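Local atomic coordinates of Dot/Icm T4SS effector (Legionella pneumophila, PDB entry 6VVE), a protein that acts as a secreted effector kinase that is activated by host inositol hexakisphosphate and holds ADP and manganese in its nucleotide site. Residues Lys24-Tyr29 and Ile108-Ile113; His122-His127 and Leu169-Asp174; Gln192-Ile195 and Met200-Thr203; Lys258-Glu261 and Ser267-Asp270. All coordinates share one frame; numbering follows the deposited sequence.

The four contacts run from the inositol hexakisphosphate-binding end of the chain to its helical C-terminal part. Contact 1 is buried and wholly apolar, a strand set against helix 102-121. Contact 2 starts where that helix stops, mixes aliphatic packing with a carboxylate beside an imidazole, and is only partly buried. Contact 3, its centre about 13 Å from that of contact 2, is held by backbone hydrogen bonds and one threonine hydroxyl and borders the ADP; it touches contact 2 through E126 and H127. Contact 4 lies farthest out, on the opposite side of the chain's centre from contact 1, and combines an aromatic-aliphatic core with polar loop bonds; contact 2 touches it lightly, D174 on S269.

Contact 1: residues Lys24-Tyr29 and Ile108-Ile113; sequences KEFKIY and INLHII
I113 reaches from helix 102-121 to strand 26-30 and touches it with both of its branches. From CB, the methyl CG2 points away from the residue's own backbone N and lies against the ring of F26, 3.5 Å from CD1 and nearly as close to CE1. The other branch leads elsewhere: CG1 stands anti to the carbonyl carbon (chi1 -67°), and the chain then stretches out (chi2 162°), carrying CD1 along the strand to I28. There the methyls I113 CD1 and I28 CD1 meet at 4.1 Å. F26 and I113 run alongside each other, pointing opposite ways, and the methyl approaches the ring obliquely. Farther round the ring, and on the same side of its plane, F26 CE2 is 4.2 Å from L110 CG, one helical turn before I113, with L110 CD2 equally near. F26 therefore lies across L110 and I113, its side chain roughly perpendicular to that of L110. The contact is purely van der Waals in nature and largely buried. Strand and helix run almost perpendicular, at 86°, with their axes 10.5 Å apart, which leaves room for one layer of side chains between them. From its place after strand 91-96, helix 102-121 probably corresponds to helix αC of the kinase fold. The strand belongs to an additional antiparallel sheet near the bound inositol hexakisphosphate, whose nearest atoms are about 7 Å from the side chain of I28. Strand 34-41 lies alongside, its V35 and A37 touching I28, while L132 of strand 132-134 packs against both I28 and I113.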
loop_
_atom_site.group_PDB
_atom_site.type_symbol
_atom_site.label_atom_id
_atom_site.label_comp_id
_atom_site.label_asym_id
_atom_site.label_seq_id
_atom_site.Cartn_x
_atom_site.Cartn_y
_atom_site.Cartn_z
ATOM N N LYS A 24 -24.594 6.968 -4.490
ATOM C CA LYS A 24 -25.283 5.692 -4.603
ATOM C C LYS A 24 -24.404 4.507 -4.222
ATOM O O LYS A 24 -24.936 3.437 -3.908
ATOM C CB LYS A 24 -25.790 5.479 -6.033
ATOM C CG LYS A 24 -26.302 6.728 -6.721
ATOM C CD LYS A 24 -27.206 6.370 -7.893
ATOM C CE LYS A 24 -28.621 6.054 -7.427
ATOM N NZ LYS A 24 -29.498 7.258 -7.493
ATOM N N GLU A 25 -23.079 4.672 -4.229
ATOM C CA GLU A 25 -22.156 3.551 -4.115
ATOM C C GLU A 25 -21.479 3.447 -2.763
ATOM O O GLU A 25 -21.268 2.337 -2.275
ATOM C CB GLU A 25 -21.076 3.645 -5.201
ATOM C CG GLU A 25 -21.610 3.869 -6.609
ATOM C CD GLU A 25 -20.510 3.887 -7.658
ATOM O OE1 GLU A 25 -19.354 3.546 -7.320
ATOM O OE2 GLU A 25 -20.801 4.241 -8.823
ATOM N N PHE A 26 -21.124 4.564 -2.137
ATOM C CA PHE A 26 -20.341 4.538 -0.912
ATOM C C PHE A 26 -20.855 5.574 0.078
ATOM O O PHE A 26 -21.281 6.668 -0.311
ATOM C CB PHE A 26 -18.851 4.807 -1.192
ATOM C CG PHE A 26 -18.213 3.811 -2.112
ATOM C CD1 PHE A 26 -17.733 2.606 -1.622
ATOM C CD2 PHE A 26 -18.080 4.078 -3.464
ATOM C CE1 PHE A 26 -17.139 1.687 -2.458
ATOM C CE2 PHE A 26 -17.485 3.157 -4.312
ATOM C CZ PHE A 26 -17.011 1.963 -3.807
ATOM N N LYS A 27 -20.795 5.218 1.366
ATOM C CA LYS A 27 -21.169 6.108 2.456
ATOM C C LYS A 27 -20.145 5.960 3.571
ATOM O O LYS A 27 -19.554 4.888 3.745
ATOM C CB LYS A 27 -22.568 5.802 2.999
ATOM C CG LYS A 27 -23.699 6.025 2.007
ATOM C CD LYS A 27 -23.975 7.509 1.789
ATOM C CE LYS A 27 -25.115 7.711 0.795
ATOM N NZ LYS A 27 -25.389 9.150 0.526
ATOM N N ILE A 28 -19.963 7.032 4.342
ATOM C CA ILE A 28 -19.060 7.046 5.485
ATOM C C ILE A 28 -19.895 7.203 6.748
ATOM O O ILE A 28 -20.715 8.131 6.847
ATOM C CB ILE A 28 -18.023 8.178 5.382
ATOM C CG1 ILE A 28 -17.263 8.097 4.059
ATOM C CG2 ILE A 28 -17.067 8.119 6.565
ATOM C CD1 ILE A 28 -16.466 6.830 3.875
ATOM N N TYR A 29 -19.688 6.301 7.713
ATOM C CA TYR A 29 -20.442 6.307 8.956
ATOM C C TYR A 29 -19.495 6.211 10.143
ATOM O O TYR A 29 -18.508 5.466 10.102
ATOM C CB TYR A 29 -21.437 5.137 9.030
ATOM C CG TYR A 29 -22.485 5.124 7.947
ATOM C CD1 TYR A 29 -23.593 5.958 8.021
ATOM C CD2 TYR A 29 -22.378 4.268 6.858
ATOM C CE1 TYR A 29 -24.569 5.940 7.035
ATOM C CE2 TYR A 29 -23.343 4.243 5.872
ATOM C CZ TYR A 29 -24.436 5.083 5.964
ATOM O OH TYR A 29 -25.389 5.062 4.975
ATOM N N ILE A 108 -9.888 10.738 -5.297
ATOM C CA ILE A 108 -8.900 9.936 -4.587
ATOM C C ILE A 108 -9.574 9.116 -3.496
ATOM O O ILE A 108 -9.289 7.924 -3.337
ATOM C CB ILE A 108 -7.789 10.839 -4.012
ATOM C CG1 ILE A 108 -6.917 11.383 -5.143
ATOM C CG2 ILE A 108 -6.949 10.069 -3.005
ATOM C CD1 ILE A 108 -5.992 12.495 -4.718
ATOM N N ASN A 109 -10.464 9.743 -2.721
ATOM C CA ASN A 109 -11.146 9.034 -1.644
ATOM C C ASN A 109 -11.914 7.832 -2.170
ATOM O O ASN A 109 -11.868 6.749 -1.575
ATOM C CB ASN A 109 -12.096 9.980 -0.903
ATOM C CG ASN A 109 -11.366 10.913 0.062
ATOM O OD1 ASN A 109 -10.176 10.756 0.327
ATOM N ND2 ASN A 109 -12.089 11.885 0.588
ATOM N N LEU A 110 -12.624 8.000 -3.284
ATOM C CA LEU A 110 -13.362 6.882 -3.859
ATOM C C LEU A 110 -12.425 5.732 -4.221
ATOM O O LEU A 110 -12.738 4.561 -3.978
ATOM C CB LEU A 110 -14.144 7.350 -5.089
ATOM C CG LEU A 110 -15.246 6.416 -5.590
ATOM C CD1 LEU A 110 -16.347 7.218 -6.284
ATOM C CD2 LEU A 110 -14.694 5.368 -6.523
ATOM N N HIS A 111 -11.272 6.043 -4.807
ATOM C CA HIS A 111 -10.333 4.990 -5.173
ATOM C C HIS A 111 -9.703 4.359 -3.941
ATOM O O HIS A 111 -9.478 3.142 -3.913
ATOM C CB HIS A 111 -9.259 5.545 -6.111
ATOM C CG HIS A 111 -9.720 5.700 -7.525
ATOM N ND1 HIS A 111 -9.584 4.701 -8.466
ATOM C CD2 HIS A 111 -10.336 6.728 -8.151
ATOM C CE1 HIS A 111 -10.089 5.114 -9.615
ATOM N NE2 HIS A 111 -10.552 6.340 -9.450
ATOM N N ILE A 112 -9.428 5.166 -2.908
ATOM C CA ILE A 112 -8.870 4.619 -1.676
ATOM C C ILE A 112 -9.857 3.654 -1.026
ATOM O O ILE A 112 -9.471 2.587 -0.532
ATOM C CB ILE A 112 -8.471 5.749 -0.709
ATOM C CG1 ILE A 112 -7.233 6.475 -1.247
ATOM C CG2 ILE A 112 -8.230 5.189 0.678
ATOM C CD1 ILE A 112 -6.736 7.608 -0.349
ATOM N N ILE A 113 -11.144 4.013 -1.011
ATOM C CA ILE A 113 -12.153 3.131 -0.434
ATOM C C ILE A 113 -12.181 1.808 -1.190
ATOM O O ILE A 113 -12.166 0.727 -0.590
ATOM C CB ILE A 113 -13.530 3.816 -0.436
ATOM C CG1 ILE A 113 -13.549 5.003 0.527
ATOM C CG2 ILE A 113 -14.610 2.811 -0.083
ATOM C CD1 ILE A 113 -14.666 5.980 0.284
#

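Contact 2: residues His122-His127 and Leu169-Asp174; sequences HGIQEH and LKELND
The carboxylate of E171 lies between H122 and I124, with one oxygen toward each. Its closest approach is to H122: OE2 comes to the imidazole at the edge, near the ring plane, 3.3 Å from CD2. The planes of ring and carboxylate are turned 70° apart, and OE2 also touches H122 CB at 3.5 Å. E171 gets there by an extended chain whose CG is anti to the backbone N (chi1 -152°). The atom nearest the oxygen is a ring carbon, while H122 NE2 stays 4.6 Å from OE2, so any attraction is electrostatic and would probably strengthen if the imidazole were protonated. The ring is fixed from its other end: ND1 is hydrogen-bonded to the carbonyl of F118, and the ring stacks on that phenyl group. At this point helix 102-121 finishes in a Schellman motif, with G123 at positive phi (62°) turning the chain out of the helix and into the loop that leads to the 3-10 segment 125-127. I124 makes the remaining van der Waals contacts: its CG2 lies 3.6 Å from the carboxylate oxygen E171 OE1, and its CD1 points at the backbone of helix 159-174, 4.5 Å from L172 N. Apolar packing joins I124 to A168, one turn before L172 in helix 159-174, and to L119 of helix 102-121, while L172 packs on F118 and F128. Within helix 159-174, K170 NZ and D174 OD2 form a salt bridge of 2.7 Å, using the syn lone pair of the carboxylate. K170 also makes a cation-pi contact with W232 of helix 231-239.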
loop_
_atom_site.group_PDB
_atom_site.type_symbol
_atom_site.label_atom_id
_atom_site.label_comp_id
_atom_site.label_asym_id
_atom_site.label_seq_id
_atom_site.Cartn_x
_atom_site.Cartn_y
_atom_site.Cartn_z
ATOM N N HIS A 122 -8.343 -9.527 0.405
ATOM C CA HIS A 122 -7.129 -10.321 0.345
ATOM C C HIS A 122 -6.465 -10.488 1.705
ATOM O O HIS A 122 -5.388 -11.083 1.783
ATOM C CB HIS A 122 -6.142 -9.692 -0.641
ATOM C CG HIS A 122 -6.596 -9.756 -2.066
ATOM N ND1 HIS A 122 -7.715 -9.093 -2.521
ATOM C CD2 HIS A 122 -6.092 -10.419 -3.133
ATOM C CE1 HIS A 122 -7.875 -9.338 -3.810
ATOM N NE2 HIS A 122 -6.905 -10.141 -4.205
ATOM N N GLY A 123 -7.080 -9.990 2.771
ATOM C CA GLY A 123 -6.530 -10.152 4.108
ATOM C C GLY A 123 -5.176 -9.508 4.311
ATOM O O GLY A 123 -4.320 -10.084 4.990
ATOM N N ILE A 124 -4.963 -8.321 3.741
ATOM C CA ILE A 124 -3.682 -7.635 3.858
ATOM C C ILE A 124 -3.878 -6.165 4.214
ATOM O O ILE A 124 -2.941 -5.363 4.118
ATOM C CB ILE A 124 -2.868 -7.769 2.557
ATOM C CG1 ILE A 124 -3.716 -7.349 1.350
ATOM C CG2 ILE A 124 -2.370 -9.190 2.378
ATOM C CD1 ILE A 124 -2.935 -7.240 0.068
ATOM N N GLN A 125 -5.091 -5.802 4.642
ATOM C CA GLN A 125 -5.352 -4.408 4.989
ATOM C C GLN A 125 -4.415 -3.914 6.087
ATOM O O GLN A 125 -4.025 -2.739 6.092
ATOM C CB GLN A 125 -6.812 -4.238 5.428
ATOM C CG GLN A 125 -7.177 -2.800 5.791
ATOM C CD GLN A 125 -8.635 -2.648 6.190
ATOM O OE1 GLN A 125 -9.459 -3.547 5.982
ATOM N NE2 GLN A 125 -8.959 -1.504 6.779
ATOM N N GLU A 126 -4.040 -4.791 7.016
ATOM C CA GLU A 126 -3.248 -4.376 8.167
ATOM C C GLU A 126 -1.866 -3.854 7.782
ATOM O O GLU A 126 -1.251 -3.138 8.574
ATOM C CB GLU A 126 -3.099 -5.553 9.145
ATOM C CG GLU A 126 -2.414 -6.781 8.542
ATOM C CD GLU A 126 -3.386 -7.899 8.199
ATOM O OE1 GLU A 126 -4.504 -7.604 7.717
ATOM O OE2 GLU A 126 -3.028 -9.076 8.424
ATOM N N HIS A 127 -1.366 -4.199 6.600
ATOM C CA HIS A 127 -0.015 -3.833 6.181
ATOM C C HIS A 127 0.055 -2.481 5.489
ATOM O O HIS A 127 1.154 -2.024 5.158
ATOM C CB HIS A 127 0.552 -4.903 5.245
ATOM C CG HIS A 127 0.836 -6.214 5.921
ATOM N ND1 HIS A 127 1.942 -6.414 6.722
ATOM C CD2 HIS A 127 0.168 -7.392 5.903
ATOM C CE1 HIS A 127 1.937 -7.655 7.175
ATOM N NE2 HIS A 127 0.869 -8.269 6.696
ATOM N N LEU A 169 2.676 -7.123 -0.188
ATOM C CA LEU A 169 2.857 -6.160 -1.271
ATOM C C LEU A 169 2.836 -6.853 -2.628
ATOM O O LEU A 169 2.327 -6.293 -3.614
ATOM C CB LEU A 169 4.158 -5.399 -1.079
ATOM C CG LEU A 169 4.525 -4.363 -2.140
ATOM C CD1 LEU A 169 3.426 -3.322 -2.264
ATOM C CD2 LEU A 169 5.867 -3.704 -1.798
ATOM N N LYS A 170 3.380 -8.074 -2.700
ATOM C CA LYS A 170 3.341 -8.825 -3.950
ATOM C C LYS A 170 1.908 -9.129 -4.364
ATOM O O LYS A 170 1.559 -9.029 -5.548
ATOM C CB LYS A 170 4.128 -10.121 -3.810
ATOM C CG LYS A 170 4.180 -10.956 -5.086
ATOM C CD LYS A 170 4.901 -12.281 -4.847
ATOM C CE LYS A 170 4.969 -13.109 -6.125
ATOM N NZ LYS A 170 3.628 -13.359 -6.708
ATOM N N GLU A 171 1.065 -9.512 -3.403
ATOM C CA GLU A 171 -0.352 -9.721 -3.699
ATOM C C GLU A 171 -0.960 -8.454 -4.283
ATOM O O GLU A 171 -1.760 -8.508 -5.224
ATOM C CB GLU A 171 -1.088 -10.145 -2.424
ATOM C CG GLU A 171 -2.308 -11.007 -2.654
ATOM C CD GLU A 171 -2.823 -11.639 -1.370
ATOM O OE1 GLU A 171 -2.139 -11.524 -0.330
ATOM O OE2 GLU A 171 -3.911 -12.257 -1.403
ATOM N N LEU A 172 -0.567 -7.296 -3.749
ATOM C CA LEU A 172 -1.008 -6.026 -4.311
ATOM C C LEU A 172 -0.480 -5.839 -5.731
ATOM O O LEU A 172 -1.245 -5.545 -6.662
ATOM C CB LEU A 172 -0.541 -4.886 -3.408
ATOM C CG LEU A 172 -1.090 -3.493 -3.699
ATOM C CD1 LEU A 172 -2.540 -3.391 -3.243
ATOM C CD2 LEU A 172 -0.227 -2.427 -3.028
ATOM N N ASN A 173 0.829 -6.037 -5.920
ATOM C CA ASN A 173 1.425 -5.848 -7.235
ATOM C C ASN A 173 0.834 -6.822 -8.251
ATOM O O ASN A 173 0.590 -6.450 -9.406
ATOM C CB ASN A 173 2.946 -6.020 -7.166
ATOM C CG ASN A 173 3.617 -5.029 -6.216
ATOM O OD1 ASN A 173 4.708 -5.287 -5.709
ATOM N ND2 ASN A 173 2.969 -3.887 -5.980
ATOM N N ASP A 174 0.608 -8.080 -7.844
ATOM C CA ASP A 174 0.058 -9.061 -8.773
ATOM C C ASP A 174 -1.275 -8.612 -9.353
ATOM O O ASP A 174 -1.635 -9.023 -10.466
ATOM C CB ASP A 174 -0.109 -10.419 -8.082
ATOM C CG ASP A 174 1.219 -11.106 -7.822
ATOM O OD1 ASP A 174 2.247 -10.634 -8.346
ATOM O OD2 ASP A 174 1.231 -12.121 -7.094
#

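Contact 3: residues Gln192-Ile195 and Met200-Thr203; sequences QNLI and MVKT. With ADP (adenosine-5'-diphosphate), chain C.
L194 and I195 pair antiparallel with T203 and K202, I195-K202 being the hydrogen-bonded pair and L194-T203 the non-hydrogen-bonded one. I195 N donates to K202 O at 2.8 Å, almost straight at 179°, and K202 N returns a bond of 2.7 Å to I195 O. The pairing is prolonged by a side chain: T203 OG1, held anti to its own backbone N (chi1 -173°), donates to N193 O at 2.8 Å, tilted 31° from the carbonyl plane. The same oxygen receives a CA-H contact from T203 CA at 3.1 Å. On the face carrying L194 and T203, L194 CD2 lies 4.2 Å from T203 CB, and it also reaches V201 CG1 at 4.3 Å; F165 of helix 159-174 touches all three residues. This short hairpin probably corresponds to the one after the catalytic loop of kinases; it leads to D205 of the ADP pocket, consistent with the metal-binding aspartate of that family. At its start N193 turns its amide to the nucleotide, with OD1 2.9 Å from O1B of the ADP. The amide's other end is directed back into the loop, where ND2 is hydrogen-bonded to the carbonyl of D181 and weakly to D205 OD2. On the opposite face, I195 packs on A150, and K202, extended as far as CE and bent at its last torsion, carries NZ to the carbonyl of E126.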
loop_
_atom_site.group_PDB
_atom_site.type_symbol
_atom_site.label_atom_id
_atom_site.label_comp_id
_atom_site.label_asym_id
_atom_site.label_seq_id
_atom_site.Cartn_x
_atom_site.Cartn_y
_atom_site.Cartn_z
ATOM N N GLN A 192 11.961 5.016 4.513
ATOM C CA GLN A 192 11.223 5.770 5.517
ATOM C C GLN A 192 9.727 5.490 5.459
ATOM O O GLN A 192 9.011 5.791 6.419
ATOM C CB GLN A 192 11.483 7.275 5.348
ATOM C CG GLN A 192 10.912 7.894 4.079
ATOM C CD GLN A 192 11.852 7.797 2.890
ATOM O OE1 GLN A 192 12.726 6.932 2.838
ATOM N NE2 GLN A 192 11.676 8.692 1.925
ATOM N N ASN A 193 9.232 4.942 4.352
ATOM C CA ASN A 193 7.821 4.619 4.218
ATOM C C ASN A 193 7.499 3.194 4.663
ATOM O O ASN A 193 6.374 2.732 4.449
ATOM C CB ASN A 193 7.369 4.839 2.770
ATOM C CG ASN A 193 7.343 6.314 2.394
ATOM O OD1 ASN A 193 7.227 7.188 3.260
ATOM N ND2 ASN A 193 7.463 6.597 1.111
ATOM N N LEU A 194 8.457 2.496 5.257
ATOM C CA LEU A 194 8.222 1.235 5.940
ATOM C C LEU A 194 8.319 1.479 7.442
ATOM O O LEU A 194 9.323 2.021 7.923
ATOM C CB LEU A 194 9.239 0.176 5.523
ATOM C CG LEU A 194 9.218 -0.293 4.075
ATOM C CD1 LEU A 194 10.352 -1.289 3.834
ATOM C CD2 LEU A 194 7.878 -0.909 3.720
ATOM N N ILE A 195 7.279 1.092 8.176
ATOM C CA ILE A 195 7.220 1.270 9.622
ATOM C C ILE A 195 6.996 -0.094 10.262
ATOM O O ILE A 195 6.072 -0.823 9.878
ATOM C CB ILE A 195 6.105 2.247 10.032
ATOM C CG1 ILE A 195 6.157 3.523 9.195
ATOM C CG2 ILE A 195 6.222 2.580 11.517
ATOM C CD1 ILE A 195 7.431 4.322 9.356
HETATM N N MSE A 200 4.033 -6.471 13.088
HETATM C CA MSE A 200 4.267 -6.484 11.662
HETATM C C MSE A 200 4.994 -5.251 11.151
HETATM O O MSE A 200 5.383 -4.373 11.923
HETATM C CB MSE A 200 2.919 -6.600 10.939
HETATM C CG MSE A 200 2.033 -5.370 11.138
HETATM SE SE MSE A 200 0.214 -5.590 10.450
HETATM C CE MSE A 200 -0.430 -6.916 11.712
ATOM N N VAL A 201 5.174 -5.195 9.834
ATOM C CA VAL A 201 5.658 -4.009 9.141
ATOM C C VAL A 201 4.512 -3.461 8.302
ATOM O O VAL A 201 3.849 -4.221 7.584
ATOM C CB VAL A 201 6.886 -4.331 8.274
ATOM C CG1 VAL A 201 7.108 -3.235 7.242
ATOM C CG2 VAL A 201 8.106 -4.503 9.143
ATOM N N LYS A 202 4.272 -2.156 8.405
ATOM C CA LYS A 202 3.280 -1.453 7.616
ATOM C C LYS A 202 3.977 -0.433 6.719
ATOM O O LYS A 202 5.160 -0.111 6.892
ATOM C CB LYS A 202 2.261 -0.750 8.518
ATOM C CG LYS A 202 1.615 -1.644 9.569
ATOM C CD LYS A 202 0.747 -0.820 10.519
ATOM C CE LYS A 202 0.102 -1.688 11.589
ATOM N NZ LYS A 202 -0.976 -2.548 11.039
ATOM N N THR A 203 3.235 0.084 5.750
ATOM C CA THR A 203 3.747 1.106 4.852
ATOM C C THR A 203 2.802 2.303 4.854
ATOM O O THR A 203 1.574 2.144 4.867
ATOM C CB THR A 203 3.924 0.583 3.423
ATOM O OG1 THR A 203 4.581 1.593 2.630
ATOM C CG2 THR A 203 2.586 0.236 2.781
HETATM P PB ADP C . 7.028 11.181 3.173
HETATM O O1B ADP C . 7.781 9.970 2.656
HETATM O O2B ADP C . 7.781 11.953 4.225
HETATM O O3B ADP C . 6.399 12.042 2.091
HETATM P PA ADP C . 4.786 11.385 4.906
HETATM O O1A ADP C . 3.430 10.741 4.778
HETATM O O2A ADP C . 4.946 12.849 4.599
HETATM O O3A ADP C . 5.768 10.536 3.953
HETATM O "O5'" ADP C . 5.282 11.117 6.404
HETATM C "C5'" ADP C . 6.335 11.864 6.992
HETATM C "C4'" ADP C . 6.586 11.362 8.390
HETATM O "O4'" ADP C . 5.422 11.508 9.227
HETATM C "C3'" ADP C . 6.978 9.865 8.441
HETATM O "O3'" ADP C . 8.357 9.642 8.318
HETATM C "C2'" ADP C . 6.436 9.425 9.817
HETATM O "O2'" ADP C . 7.443 9.555 10.804
HETATM C "C1'" ADP C . 5.269 10.386 10.106
HETATM N N9 ADP C . 4.012 9.660 9.831
HETATM C C8 ADP C . 3.379 9.627 8.639
HETATM N N7 ADP C . 2.259 8.862 8.712
HETATM C C5 ADP C . 2.176 8.400 9.971
HETATM C C6 ADP C . 1.241 7.540 10.721
HETATM N N6 ADP C . 0.154 7.033 10.109
HETATM N N1 ADP C . 1.505 7.291 12.028
HETATM C C2 ADP C . 2.595 7.804 12.646
HETATM N N3 ADP C . 3.482 8.594 12.014
HETATM C C4 ADP C . 3.331 8.925 10.707
#

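Contact 4: residues Lys258-Glu261 and Ser267-Asp270; sequences KWYE and SLSD
L268 sets its methyl CD2 over one face of the W259 indole, a CH-pi contact between helix 253-262 and the loop that joins it to helix 272-280. L268 CD2 lies 3.6 Å from the centroid of the W259 six-membered ring, 21° off its normal, and is closest to the ring-fusion side: CE3 and CD2 of W259 are each 3.4 Å away. The indole is swung over the loop because its CG stands anti to the backbone N (chi1 -166°). Farther along the ring, CH2 approaches the carbonyl oxygen of S267 obliquely at 3.5 Å. Y260 addresses the same leucine from another direction, the Y260 side chain standing roughly perpendicular to that of L268, with CE1 4.2 Å from L268 CG. Y260 CD1 meanwhile meets the edge of the W259 ring, in its plane. D230 ties the group together through OD2, hydrogen-bonded to both Y260 OH and the backbone N of L268, while T274 of the following helix touches W259 and L268. Within the loop, S267 OG donates to D270 OD2 at 2.8 Å, meeting it from above the carboxylate plane.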
loop_
_atom_site.group_PDB
_atom_site.type_symbol
_atom_site.label_atom_id
_atom_site.label_comp_id
_atom_site.label_asym_id
_atom_site.label_seq_id
_atom_site.Cartn_x
_atom_site.Cartn_y
_atom_site.Cartn_z
ATOM N N LYS A 258 18.993 -6.184 -17.210
ATOM C CA LYS A 258 19.236 -6.788 -18.512
ATOM C C LYS A 258 18.005 -7.536 -18.999
ATOM O O LYS A 258 17.759 -7.604 -20.205
ATOM C CB LYS A 258 20.433 -7.732 -18.443
ATOM C CG LYS A 258 21.019 -8.081 -19.806
ATOM C CD LYS A 258 22.100 -9.146 -19.692
ATOM C CE LYS A 258 22.922 -9.249 -20.976
ATOM N NZ LYS A 258 22.072 -9.288 -22.198
ATOM N N TRP A 259 17.230 -8.113 -18.078
ATOM C CA TRP A 259 16.018 -8.823 -18.464
ATOM C C TRP A 259 14.978 -7.853 -19.012
ATOM O O TRP A 259 14.386 -8.098 -20.069
ATOM C CB TRP A 259 15.465 -9.599 -17.264
ATOM C CG TRP A 259 14.423 -10.613 -17.630
ATOM C CD1 TRP A 259 14.639 -11.899 -18.008
ATOM C CD2 TRP A 259 13.002 -10.422 -17.634
ATOM N NE1 TRP A 259 13.442 -12.525 -18.262
ATOM C CE2 TRP A 259 12.421 -11.641 -18.034
ATOM C CE3 TRP A 259 12.167 -9.344 -17.334
ATOM C CZ2 TRP A 259 11.038 -11.813 -18.158
ATOM C CZ3 TRP A 259 10.794 -9.513 -17.455
ATOM C CH2 TRP A 259 10.246 -10.741 -17.860
ATOM N N TYR A 260 14.738 -6.747 -18.296
ATOM C CA TYR A 260 13.773 -5.754 -18.763
ATOM C C TYR A 260 14.153 -5.252 -20.154
ATOM O O TYR A 260 13.306 -5.147 -21.049
ATOM C CB TYR A 260 13.703 -4.577 -17.784
ATOM C CG TYR A 260 13.132 -4.900 -16.418
ATOM C CD1 TYR A 260 12.127 -5.847 -16.265
ATOM C CD2 TYR A 260 13.589 -4.252 -15.292
ATOM C CE1 TYR A 260 11.606 -6.140 -15.018
ATOM C CE2 TYR A 260 13.069 -4.532 -14.030
ATOM C CZ TYR A 260 12.077 -5.479 -13.907
ATOM O OH TYR A 260 11.568 -5.761 -12.661
ATOM N N GLU A 261 15.437 -4.939 -20.353
ATOM C CA GLU A 261 15.871 -4.392 -21.632
ATOM C C GLU A 261 15.606 -5.360 -22.769
ATOM O O GLU A 261 15.377 -4.931 -23.909
ATOM C CB GLU A 261 17.357 -4.039 -21.576
ATOM C CG GLU A 261 17.694 -2.944 -20.568
ATOM C CD GLU A 261 19.190 -2.752 -20.387
ATOM O OE1 GLU A 261 19.964 -3.312 -21.195
ATOM O OE2 GLU A 261 19.589 -2.046 -19.435
ATOM N N SER A 267 7.076 -8.100 -16.863
ATOM C CA SER A 267 7.559 -8.084 -15.493
ATOM C C SER A 267 8.000 -9.484 -15.089
ATOM O O SER A 267 7.521 -10.486 -15.629
ATOM C CB SER A 267 6.477 -7.585 -14.534
ATOM O OG SER A 267 5.334 -8.438 -14.552
ATOM N N LEU A 268 8.933 -9.544 -14.137
ATOM C CA LEU A 268 9.399 -10.829 -13.646
ATOM C C LEU A 268 8.278 -11.602 -12.971
ATOM O O LEU A 268 8.237 -12.837 -13.053
ATOM C CB LEU A 268 10.561 -10.633 -12.677
ATOM C CG LEU A 268 11.798 -9.949 -13.254
ATOM C CD1 LEU A 268 12.771 -9.576 -12.150
ATOM C CD2 LEU A 268 12.476 -10.849 -14.272
ATOM N N SER A 269 7.352 -10.895 -12.313
ATOM C CA SER A 269 6.281 -11.572 -11.584
ATOM C C SER A 269 5.340 -12.318 -12.519
ATOM O O SER A 269 4.772 -13.347 -12.130
ATOM C CB SER A 269 5.504 -10.559 -10.740
ATOM O OG SER A 269 6.364 -9.930 -9.796
ATOM N N ASP A 270 5.166 -11.829 -13.746
ATOM C CA ASP A 270 4.358 -12.524 -14.739
ATOM C C ASP A 270 5.061 -13.744 -15.324
ATOM O O ASP A 270 4.482 -14.421 -16.183
ATOM C CB ASP A 270 3.976 -11.572 -15.874
ATOM C CG ASP A 270 3.004 -10.491 -15.433
ATOM O OD1 ASP A 270 2.122 -10.782 -14.597
ATOM O OD2 ASP A 270 3.126 -9.346 -15.926
#